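Local coordinates for DUF416 domain-containing protein (Shewanella baltica, PDB 2Q9R) that is of unknown function but belongs to the DUF416 family, folds as an all-helical protein and holds benzoic acid in a pocket completed by a second subunit, at residues M31-N34 with Y35-F38; E88-G91 with V92-M96; G182-K185 with D186-T190. One frame throughout, in Å; residues are numbered along the deposited sequence.

Contact 1: residues M31-N34 with Y35-F38; sequences MLPN and YQLF. With BEZ (benzoic acid), chain E.
Leu32 and Gln36 meet one turn apart on helix 17-42, and most of the side-chain packing is theirs. The Gln36 amide carbon CD lies 3.8 Å from Leu32 CG. With CG anti to its carbonyl carbon (chi1 -72°) and an extended chain beyond, Gln36 runs back along the helix. Its OE1 ends 3.3 Å from Pro33 CA.

Three backbone hydrogen bonds join the turns. Gln36 N reaches Leu32 O, Leu37 N reaches Pro33 O at 2.8 Å, and Phe38 N reaches Asn34 O. Pro33 has no N-H to give and Asn34 N bonds three residues back to Met31 O, at 3.0 Å, so the helix is kinked here.

The third group is contact with benzoic acid. Asn34 O lies 3.3 Å from its ring atom C4, and Leu37 CD2 packs 3.8 Å from C3. The Asn34 amide is occupied elsewhere, by Ser193 at OD1 and Asn194 at ND2.

Leu32 and Tyr35 pack on Leu50 of helix 47-62, while Met31 and Phe38 face helix 92-111. Tyr35 OH bonds to Asn80 O, and Leu37 touches Phe148 of the second subunit.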
HETATM    1  N   MSE A  31      10.323   2.005  10.354  1.00 41.81           N
HETATM    2  CA  MSE A  31      10.363   0.568  10.115  1.00 39.44           C
HETATM    3  C   MSE A  31       9.901  -0.327  11.295  1.00 41.77           C
HETATM    4  O   MSE A  31       9.592  -1.515  11.089  1.00 39.71           O
HETATM    5  CB  MSE A  31      11.809   0.167   9.789  1.00 39.64           C
HETATM    6  CG  MSE A  31      12.445   0.804   8.541  1.00 33.68           C
HETATM    7 SE   MSE A  31      14.335   0.414   8.490  0.75 36.59          SE
HETATM    8  CE  MSE A  31      14.897   1.883   7.494  1.00 36.09           C
ATOM      9  N   LEU A  32       9.847   0.206  12.519  1.00 39.22           N
ATOM     10  CA  LEU A  32       9.567  -0.631  13.676  1.00 39.18           C
ATOM     11  C   LEU A  32       8.334  -1.570  13.577  1.00 41.40           C
ATOM     12  O   LEU A  32       8.385  -2.719  14.017  1.00 41.81           O
ATOM     13  CB  LEU A  32       9.467   0.239  14.927  1.00 41.43           C
ATOM     14  CG  LEU A  32       9.264  -0.434  16.277  1.00 40.36           C
ATOM     15  CD1 LEU A  32      10.402  -1.470  16.554  1.00 43.35           C
ATOM     16  CD2 LEU A  32       9.189   0.627  17.409  1.00 39.12           C
ATOM     17  N   PRO A  33       7.200  -1.063  13.088  1.00 42.29           N
ATOM     18  CA  PRO A  33       6.030  -1.949  12.975  1.00 42.73           C
ATOM     19  C   PRO A  33       6.272  -3.249  12.216  1.00 42.35           C
ATOM     20  O   PRO A  33       5.642  -4.268  12.500  1.00 42.35           O
ATOM     21  CB  PRO A  33       5.019  -1.080  12.258  1.00 45.51           C
ATOM     22  CG  PRO A  33       5.384   0.317  12.682  1.00 41.98           C
ATOM     23  CD  PRO A  33       6.876   0.313  12.663  1.00 41.17           C
ATOM     24  N   ASN A  34       7.176  -3.215  11.247  1.00 39.84           N
ATOM     25  CA  ASN A  34       7.496  -4.395  10.511  1.00 40.52           C
ATOM     26  C   ASN A  34       8.063  -5.465  11.451  1.00 40.51           C
ATOM     27  O   ASN A  34       7.704  -6.635  11.367  1.00 42.34           O
ATOM     28  CB  ASN A  34       8.502  -4.072   9.410  1.00 42.39           C
ATOM     29  CG  ASN A  34       7.966  -3.109   8.353  1.00 40.95           C
ATOM     30  OD1 ASN A  34       6.750  -3.005   8.091  1.00 43.97           O
ATOM     31  ND2 ASN A  34       8.893  -2.382   7.731  1.00 40.74           N
ATOM     32  N   TYR A  35       8.972  -5.070  12.330  1.00 39.41           N
ATOM     33  CA  TYR A  35       9.590  -6.023  13.271  1.00 42.94           C
ATOM     34  C   TYR A  35       8.528  -6.485  14.264  1.00 42.94           C
ATOM     35  O   TYR A  35       8.369  -7.683  14.528  1.00 42.01           O
ATOM     36  CB  TYR A  35      10.830  -5.438  13.941  1.00 44.27           C
ATOM     37  CG  TYR A  35      11.534  -6.459  14.760  1.00 40.00           C
ATOM     38  CD1 TYR A  35      11.059  -6.799  16.041  1.00 41.27           C
ATOM     39  CD2 TYR A  35      12.651  -7.132  14.263  1.00 43.49           C
ATOM     40  CE1 TYR A  35      11.650  -7.746  16.774  1.00 37.28           C
ATOM     41  CE2 TYR A  35      13.292  -8.085  15.024  1.00 42.96           C
ATOM     42  CZ  TYR A  35      12.790  -8.386  16.272  1.00 47.56           C
ATOM     43  OH  TYR A  35      13.405  -9.352  16.990  1.00 42.12           O
ATOM     44  N   GLN A  36       7.706  -5.540  14.718  1.00 43.13           N
ATOM     45  CA  GLN A  36       6.683  -5.853  15.700  1.00 44.69           C
ATOM     46  C   GLN A  36       5.699  -6.885  15.149  1.00 43.84           C
ATOM     47  O   GLN A  36       5.339  -7.839  15.841  1.00 44.22           O
ATOM     48  CB  GLN A  36       5.941  -4.587  16.129  1.00 46.02           C
ATOM     49  CG  GLN A  36       6.780  -3.671  17.000  1.00 51.66           C
ATOM     50  CD  GLN A  36       6.151  -2.326  17.186  1.00 52.49           C
ATOM     51  OE1 GLN A  36       5.605  -1.761  16.252  1.00 47.96           O
ATOM     52  NE2 GLN A  36       6.253  -1.781  18.389  1.00 52.37           N
ATOM     53  N   LEU A  37       5.252  -6.679  13.924  1.00 42.40           N
ATOM     54  CA  LEU A  37       4.274  -7.581  13.334  1.00 42.97           C
ATOM     55  C   LEU A  37       4.885  -8.988  13.159  1.00 43.20           C
ATOM     56  O   LEU A  37       4.305  -9.983  13.554  1.00 46.14           O
ATOM     57  CB  LEU A  37       3.748  -7.041  11.995  1.00 42.93           C
ATOM     58  CG  LEU A  37       2.578  -7.879  11.376  1.00 36.02           C
ATOM     59  CD1 LEU A  37       1.397  -7.958  12.344  1.00 41.58           C
ATOM     60  CD2 LEU A  37       2.172  -7.361   9.982  1.00 40.72           C
ATOM     61  N   PHE A  38       6.061  -9.056  12.551  1.00 42.59           N
ATOM     62  CA  PHE A  38       6.738 -10.318  12.363  1.00 42.04           C
ATOM     63  C   PHE A  38       6.908 -11.084  13.687  1.00 40.42           C
ATOM     64  O   PHE A  38       6.695 -12.300  13.766  1.00 38.17           O
ATOM     65  CB  PHE A  38       8.094 -10.098  11.701  1.00 41.58           C
ATOM     66  CG  PHE A  38       8.974 -11.320  11.735  1.00 40.42           C
ATOM     67  CD1 PHE A  38       8.693 -12.393  10.918  1.00 45.97           C
ATOM     68  CD2 PHE A  38      10.056 -11.404  12.595  1.00 42.99           C
ATOM     69  CE1 PHE A  38       9.479 -13.499  10.931  1.00 45.03           C
ATOM     70  CE2 PHE A  38      10.859 -12.554  12.615  1.00 45.81           C
ATOM     71  CZ  PHE A  38      10.572 -13.586  11.782  1.00 41.13           C
TER
HETATM   72  C   BEZ E 203       3.692  -9.243   5.521  1.00 42.19           C
HETATM   73  O1  BEZ E 203       2.952  -8.443   4.863  1.00 41.62           O
HETATM   74  O2  BEZ E 203       3.763 -10.482   5.254  1.00 42.44           O
HETATM   75  C1  BEZ E 203       4.497  -8.716   6.659  1.00 45.92           C
HETATM   76  C2  BEZ E 203       4.652  -9.487   7.835  1.00 37.52           C
HETATM   77  C3  BEZ E 203       5.405  -8.959   8.882  1.00 35.40           C
HETATM   78  C4  BEZ E 203       5.998  -7.705   8.756  1.00 37.35           C
HETATM   79  C5  BEZ E 203       5.834  -6.954   7.590  1.00 45.68           C
HETATM   80  C6  BEZ E 203       5.083  -7.465   6.516  1.00 37.61           C

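Contact 2: residues E88-G91 with V92-M96; sequences EAYG and VYPAM. With BEZ (benzoic acid), chain E; SO4 (sulfate ion), chain B.
Tyr90 O receives the N-H of Tyr93 at 2.9 Å, a backbone bond from the loop into the first turn of helix 92-111. Next, Gly91 O accepts from Ala95 N at 3.0 Å. Met96 N goes to Val92 O. The chain enters the helix through a type I beta turn from Ala89 to Val92. Pro94 has no N-H, and its CD sits against Tyr90 O and Gly91 O. Ala89 N gives a nearly straight bond to O3 of a sulfate, probably from the crystallisation liquor, at 3.1 Å. The approach of Glu88 N to the same oxygen is weak, bent and too short, so it is doubtful.

Tyr90 swings its ring across Tyr93 and Pro94, its CG anti to the backbone N (chi1 -178°). Tyr93 CB lies over one face, and Tyr90 CE2 is 3.7 Å from Pro94 CD. The two tyrosine rings are oblique, their planes at 43°. With an alanine here, Tyr93 CB and Pro94 CD would probably lose their aromatic cover and a gap would open beside the helix start.

Gly91 CA lies 3.6 Å from C2 of benzoic acid, where a beta carbon would clash with the ring. Pro94 CG lines the same pocket. The carboxylic group of the ligand is hydrogen-bonded to His152 and Ser136 of the second subunit. Val92 and Ala95 face Phe38 of helix 17-42. Tyr90 packs on Tyr131 of helix 120-136 and makes backbone hydrogen bonds to the second subunit.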
ATOM      1  N   GLU A  88       9.233 -19.404   6.874  1.00 44.76           N
ATOM      2  CA  GLU A  88       8.575 -19.378   5.564  1.00 46.41           C
ATOM      3  C   GLU A  88       7.858 -18.052   5.297  1.00 43.22           C
ATOM      4  O   GLU A  88       7.693 -17.657   4.151  1.00 40.96           O
ATOM      5  CB  GLU A  88       7.533 -20.474   5.454  1.00 50.28           C
ATOM      6  CG  GLU A  88       8.101 -21.891   5.407  1.00 60.82           C
ATOM      7  CD  GLU A  88       7.037 -22.911   5.025  1.00 73.62           C
ATOM      8  OE1 GLU A  88       6.038 -22.521   4.366  1.00 83.23           O
ATOM      9  OE2 GLU A  88       7.198 -24.097   5.385  1.00 74.11           O
ATOM     10  N   ALA A  89       7.394 -17.399   6.349  1.00 42.51           N
ATOM     11  CA  ALA A  89       6.683 -16.126   6.214  1.00 43.91           C
ATOM     12  C   ALA A  89       7.590 -15.057   5.603  1.00 43.80           C
ATOM     13  O   ALA A  89       8.764 -14.987   5.933  1.00 47.59           O
ATOM     14  CB  ALA A  89       6.129 -15.685   7.549  1.00 39.66           C
ATOM     15  N   TYR A  90       7.029 -14.234   4.710  1.00 45.36           N
ATOM     16  CA  TYR A  90       7.767 -13.169   4.036  1.00 46.07           C
ATOM     17  C   TYR A  90       8.306 -12.130   5.059  1.00 45.16           C
ATOM     18  O   TYR A  90       9.371 -11.531   4.844  1.00 41.91           O
ATOM     19  CB  TYR A  90       6.916 -12.445   2.942  1.00 47.34           C
ATOM     20  CG  TYR A  90       7.742 -11.385   2.248  1.00 42.85           C
ATOM     21  CD1 TYR A  90       8.665 -11.730   1.266  1.00 48.51           C
ATOM     22  CD2 TYR A  90       7.680 -10.061   2.653  1.00 46.84           C
ATOM     23  CE1 TYR A  90       9.472 -10.781   0.662  1.00 45.86           C
ATOM     24  CE2 TYR A  90       8.486  -9.098   2.067  1.00 41.84           C
ATOM     25  CZ  TYR A  90       9.402  -9.461   1.090  1.00 42.90           C
ATOM     26  OH  TYR A  90      10.190  -8.491   0.506  1.00 46.56           O
ATOM     27  N   GLY A  91       7.551 -11.914   6.139  1.00 42.47           N
ATOM     28  CA  GLY A  91       7.867 -10.889   7.143  1.00 40.93           C
ATOM     29  C   GLY A  91       9.265 -10.952   7.716  1.00 40.32           C
ATOM     30  O   GLY A  91       9.803  -9.936   8.206  1.00 38.31           O
ATOM     31  N   VAL A  92       9.895 -12.115   7.661  1.00 38.68           N
ATOM     32  CA  VAL A  92      11.279 -12.213   8.095  1.00 39.70           C
ATOM     33  C   VAL A  92      12.146 -11.161   7.393  1.00 41.44           C
ATOM     34  O   VAL A  92      13.045 -10.591   8.002  1.00 39.52           O
ATOM     35  CB  VAL A  92      11.862 -13.644   7.909  1.00 40.51           C
ATOM     36  CG1 VAL A  92      11.968 -14.029   6.412  1.00 38.67           C
ATOM     37  CG2 VAL A  92      13.206 -13.760   8.653  1.00 40.62           C
ATOM     38  N   TYR A  93      11.839 -10.855   6.123  1.00 41.51           N
ATOM     39  CA  TYR A  93      12.648  -9.935   5.362  1.00 39.64           C
ATOM     40  C   TYR A  93      12.551  -8.484   5.839  1.00 41.47           C
ATOM     41  O   TYR A  93      13.566  -7.888   6.161  1.00 39.86           O
ATOM     42  CB  TYR A  93      12.413 -10.115   3.858  1.00 40.25           C
ATOM     43  CG  TYR A  93      12.866 -11.487   3.372  1.00 35.42           C
ATOM     44  CD1 TYR A  93      14.211 -11.784   3.238  1.00 38.70           C
ATOM     45  CD2 TYR A  93      11.940 -12.487   3.093  1.00 39.24           C
ATOM     46  CE1 TYR A  93      14.653 -13.042   2.835  1.00 42.97           C
ATOM     47  CE2 TYR A  93      12.369 -13.738   2.657  1.00 37.58           C
ATOM     48  CZ  TYR A  93      13.726 -14.014   2.541  1.00 42.22           C
ATOM     49  OH  TYR A  93      14.146 -15.261   2.126  1.00 40.07           O
ATOM     50  N   PRO A  94      11.348  -7.898   5.869  1.00 41.37           N
ATOM     51  CA  PRO A  94      11.298  -6.560   6.468  1.00 41.32           C
ATOM     52  C   PRO A  94      11.715  -6.466   7.949  1.00 43.64           C
ATOM     53  O   PRO A  94      12.275  -5.434   8.363  1.00 42.03           O
ATOM     54  CB  PRO A  94       9.834  -6.104   6.255  1.00 42.65           C
ATOM     55  CG  PRO A  94       9.081  -7.274   5.731  1.00 44.01           C
ATOM     56  CD  PRO A  94      10.059  -8.339   5.317  1.00 41.24           C
ATOM     57  N   ALA A  95      11.433  -7.500   8.740  1.00 44.35           N
ATOM     58  CA  ALA A  95      11.856  -7.537  10.148  1.00 43.38           C
ATOM     59  C   ALA A  95      13.375  -7.475  10.252  1.00 42.84           C
ATOM     60  O   ALA A  95      13.907  -6.667  11.009  1.00 42.49           O
ATOM     61  CB  ALA A  95      11.314  -8.784  10.862  1.00 44.34           C
HETATM   62  N   MSE A  96      14.058  -8.330   9.487  1.00 41.19           N
HETATM   63  CA  MSE A  96      15.503  -8.315   9.420  1.00 40.97           C
HETATM   64  C   MSE A  96      16.068  -6.946   9.041  1.00 41.60           C
HETATM   65  O   MSE A  96      17.053  -6.489   9.633  1.00 43.02           O
HETATM   66  CB  MSE A  96      15.982  -9.373   8.423  1.00 40.24           C
HETATM   67  CG  MSE A  96      17.464  -9.516   8.354  1.00 46.58           C
HETATM   68 SE   MSE A  96      17.969 -10.801   7.038  0.75 46.15          SE
HETATM   69  CE  MSE A  96      16.131 -11.693   6.581  1.00 46.99           C
TER
HETATM   70  C   BEZ E 203       3.692  -9.243   5.521  1.00 42.19           C
HETATM   71  O1  BEZ E 203       2.952  -8.443   4.863  1.00 41.62           O
HETATM   72  O2  BEZ E 203       3.763 -10.482   5.254  1.00 42.44           O
HETATM   73  C1  BEZ E 203       4.497  -8.716   6.659  1.00 45.92           C
HETATM   74  C2  BEZ E 203       4.652  -9.487   7.835  1.00 37.52           C
HETATM   75  C3  BEZ E 203       5.405  -8.959   8.882  1.00 35.40           C
HETATM   76  C4  BEZ E 203       5.998  -7.705   8.756  1.00 37.35           C
HETATM   77  C5  BEZ E 203       5.834  -6.954   7.590  1.00 45.68           C
HETATM   78  C6  BEZ E 203       5.083  -7.465   6.516  1.00 37.61           C
HETATM   79  S   SO4 B 200       6.710 -19.463   9.689  1.00 71.94           S
HETATM   80  O1  SO4 B 200       6.622 -20.923   9.630  1.00 80.77           O
HETATM   81  O2  SO4 B 200       6.858 -19.086  11.094  1.00 74.94           O
HETATM   82  O3  SO4 B 200       7.854 -18.944   8.969  1.00 74.62           O
HETATM   83  O4  SO4 B 200       5.482 -18.929   9.078  1.00 80.58           O

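Contact 3: residues G182-K185 with D186-T190; sequences GLRK and DIIET
Lys185 folds over Glu189, one turn further along helix 177-190. Its CB leads off beside the Asp186 peptide. CG is anti to the backbone N (chi1 177°) and comes within 3.3 Å of Glu189 OE2. CD follows at 3.6 Å from the same OE2. The chain bends at chi3 and chi4, and CE stays 4.1 Å from that oxygen. NZ then ends 3.4 Å from Glu189 OE2 in a salt bridge whose hydrogen bond is weak. The methylene groups thus lie alongside the carboxylate.

Arg184 and Ile188 form a second pair. Ile188 CD1 sits over one face of the guanidinium, 3.5 Å from Arg184 NH1. Arg184 forms a salt bridge with Glu55 and a cation-pi contact with Trp58, both outside this turn.

Four backbone bonds run from Asp186, Ile187, Ile188 and Glu189 back to Gly182, Leu183, Arg184 and Lys185. Asp186 O takes both the N-H and the hydroxyl of Thr190, from opposite faces of its carbonyl plane, with OG1 at 2.9 Å.

The chemistry is that of an amphipathic surface helix. Leu183 and Ile187 pack on helix 17-42, and Lys185 and Glu189 pair their charges on an exposed side. Being long, their bridge probably adds little beyond the backbone bonds.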
ATOM      1  N   GLY A 182       9.614  16.944  16.904  1.00 46.88           N
ATOM      2  CA  GLY A 182       8.481  17.004  16.003  1.00 48.85           C
ATOM      3  C   GLY A 182       8.492  15.882  14.986  1.00 47.78           C
ATOM      4  O   GLY A 182       7.458  15.322  14.658  1.00 50.07           O
ATOM      5  N   LEU A 183       9.664  15.558  14.475  1.00 47.81           N
ATOM      6  CA  LEU A 183       9.775  14.458  13.535  1.00 47.46           C
ATOM      7  C   LEU A 183       9.456  13.131  14.234  1.00 47.08           C
ATOM      8  O   LEU A 183       8.703  12.326  13.714  1.00 46.83           O
ATOM      9  CB  LEU A 183      11.152  14.440  12.864  1.00 47.91           C
ATOM     10  CG  LEU A 183      11.377  15.565  11.856  1.00 43.28           C
ATOM     11  CD1 LEU A 183      12.810  15.456  11.379  1.00 42.14           C
ATOM     12  CD2 LEU A 183      10.392  15.536  10.696  1.00 50.32           C
ATOM     13  N   ARG A 184       9.982  12.935  15.425  1.00 46.34           N
ATOM     14  CA  ARG A 184       9.729  11.703  16.155  1.00 49.03           C
ATOM     15  C   ARG A 184       8.249  11.528  16.425  1.00 50.25           C
ATOM     16  O   ARG A 184       7.700  10.439  16.207  1.00 46.76           O
ATOM     17  CB  ARG A 184      10.472  11.708  17.467  1.00 46.88           C
ATOM     18  CG  ARG A 184      10.307  10.447  18.310  1.00 50.09           C
ATOM     19  CD  ARG A 184      10.707  10.752  19.731  1.00 53.26           C
ATOM     20  NE  ARG A 184      11.307   9.619  20.408  1.00 62.50           N
ATOM     21  CZ  ARG A 184      10.700   8.783  21.245  1.00 71.54           C
ATOM     22  NH1 ARG A 184       9.403   8.930  21.555  1.00 71.82           N
ATOM     23  NH2 ARG A 184      11.423   7.784  21.791  1.00 63.98           N
ATOM     24  N   LYS A 185       7.623  12.592  16.920  1.00 51.08           N
ATOM     25  CA  LYS A 185       6.188  12.576  17.227  1.00 54.33           C
ATOM     26  C   LYS A 185       5.367  12.312  15.983  1.00 53.28           C
ATOM     27  O   LYS A 185       4.463  11.489  16.012  1.00 53.24           O
ATOM     28  CB  LYS A 185       5.785  13.896  17.900  1.00 56.54           C
ATOM     29  CG  LYS A 185       4.293  14.034  18.210  1.00 61.90           C
ATOM     30  CD  LYS A 185       4.024  15.162  19.234  1.00 61.39           C
ATOM     31  CE  LYS A 185       3.361  16.412  18.578  1.00 75.29           C
ATOM     32  NZ  LYS A 185       1.957  16.210  18.071  1.00 66.28           N
ATOM     33  N   ASP A 186       5.692  12.979  14.880  1.00 53.68           N
ATOM     34  CA  ASP A 186       4.998  12.732  13.616  1.00 54.41           C
ATOM     35  C   ASP A 186       5.060  11.258  13.193  1.00 53.19           C
ATOM     36  O   ASP A 186       4.039  10.702  12.830  1.00 55.32           O
ATOM     37  CB  ASP A 186       5.558  13.596  12.465  1.00 55.06           C
ATOM     38  CG  ASP A 186       5.210  15.098  12.595  1.00 73.06           C
ATOM     39  OD1 ASP A 186       4.297  15.473  13.392  1.00 79.94           O
ATOM     40  OD2 ASP A 186       5.862  15.907  11.874  1.00 83.35           O
ATOM     41  N   ILE A 187       6.253  10.660  13.232  1.00 51.96           N
ATOM     42  CA  ILE A 187       6.475   9.289  12.743  1.00 50.70           C
ATOM     43  C   ILE A 187       5.703   8.320  13.647  1.00 52.85           C
ATOM     44  O   ILE A 187       4.990   7.437  13.176  1.00 54.86           O
ATOM     45  CB  ILE A 187       7.992   8.899  12.746  1.00 49.87           C
ATOM     46  CG1 ILE A 187       8.858   9.792  11.836  1.00 48.83           C
ATOM     47  CG2 ILE A 187       8.212   7.412  12.428  1.00 37.27           C
ATOM     48  CD1 ILE A 187       8.486   9.842  10.485  1.00 60.66           C
ATOM     49  N   ILE A 188       5.835   8.517  14.952  1.00 54.56           N
ATOM     50  CA  ILE A 188       5.227   7.638  15.950  1.00 55.87           C
ATOM     51  C   ILE A 188       3.724   7.747  15.970  1.00 59.23           C
ATOM     52  O   ILE A 188       3.036   6.727  16.104  1.00 60.57           O
ATOM     53  CB  ILE A 188       5.822   7.876  17.351  1.00 57.50           C
ATOM     54  CG1 ILE A 188       7.225   7.250  17.405  1.00 55.83           C
ATOM     55  CG2 ILE A 188       4.896   7.323  18.431  1.00 56.12           C
ATOM     56  CD1 ILE A 188       8.050   7.537  18.674  1.00 54.03           C
ATOM     57  N   GLU A 189       3.197   8.946  15.754  1.00 61.15           N
ATOM     58  CA  GLU A 189       1.744   9.120  15.696  1.00 62.55           C
ATOM     59  C   GLU A 189       1.124   8.555  14.416  1.00 60.19           C
ATOM     60  O   GLU A 189       0.025   8.007  14.470  1.00 58.09           O
ATOM     61  CB  GLU A 189       1.316  10.590  15.926  1.00 63.34           C
ATOM     62  CG  GLU A 189       1.350  10.990  17.426  1.00 67.61           C
ATOM     63  CD  GLU A 189       1.032  12.482  17.699  1.00 68.94           C
ATOM     64  OE1 GLU A 189       0.550  13.197  16.784  1.00 72.76           O
ATOM     65  OE2 GLU A 189       1.288  12.931  18.848  1.00 81.03           O
ATOM     66  N   THR A 190       1.796   8.689  13.273  1.00 56.17           N
ATOM     67  CA  THR A 190       1.347   7.967  12.092  1.00 53.56           C
ATOM     68  C   THR A 190       1.366   6.450  12.346  1.00 51.55           C
ATOM     69  O   THR A 190       0.392   5.771  12.080  1.00 53.31           O
ATOM     70  CB  THR A 190       2.180   8.314  10.861  1.00 53.33           C
ATOM     71  OG1 THR A 190       2.242   9.732  10.721  1.00 51.37           O
ATOM     72  CG2 THR A 190       1.591   7.716   9.635  1.00 49.03           C
TER

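From the N terminus, the three contacts come in series, and none nests in or crosses another. Each joins consecutive residues, closing a helix turn or, in contact 2, the turn that starts a helix. Contact 1 lies within helix 17-42, contact 2 at the start of helix 92-111 and contact 3 near the end of helix 177-190. Contacts 1 and 2 touch: Tyr35 CD2 packs 3.5 Å from Ala95 O, and both contacts line the benzoic acid pocket. Contact 3 stands apart, its centre about 16 Å from that of contact 1 and about 25 Å from that of contact 2. Its helix nevertheless packs on helix 17-42, which therefore borders both other sites.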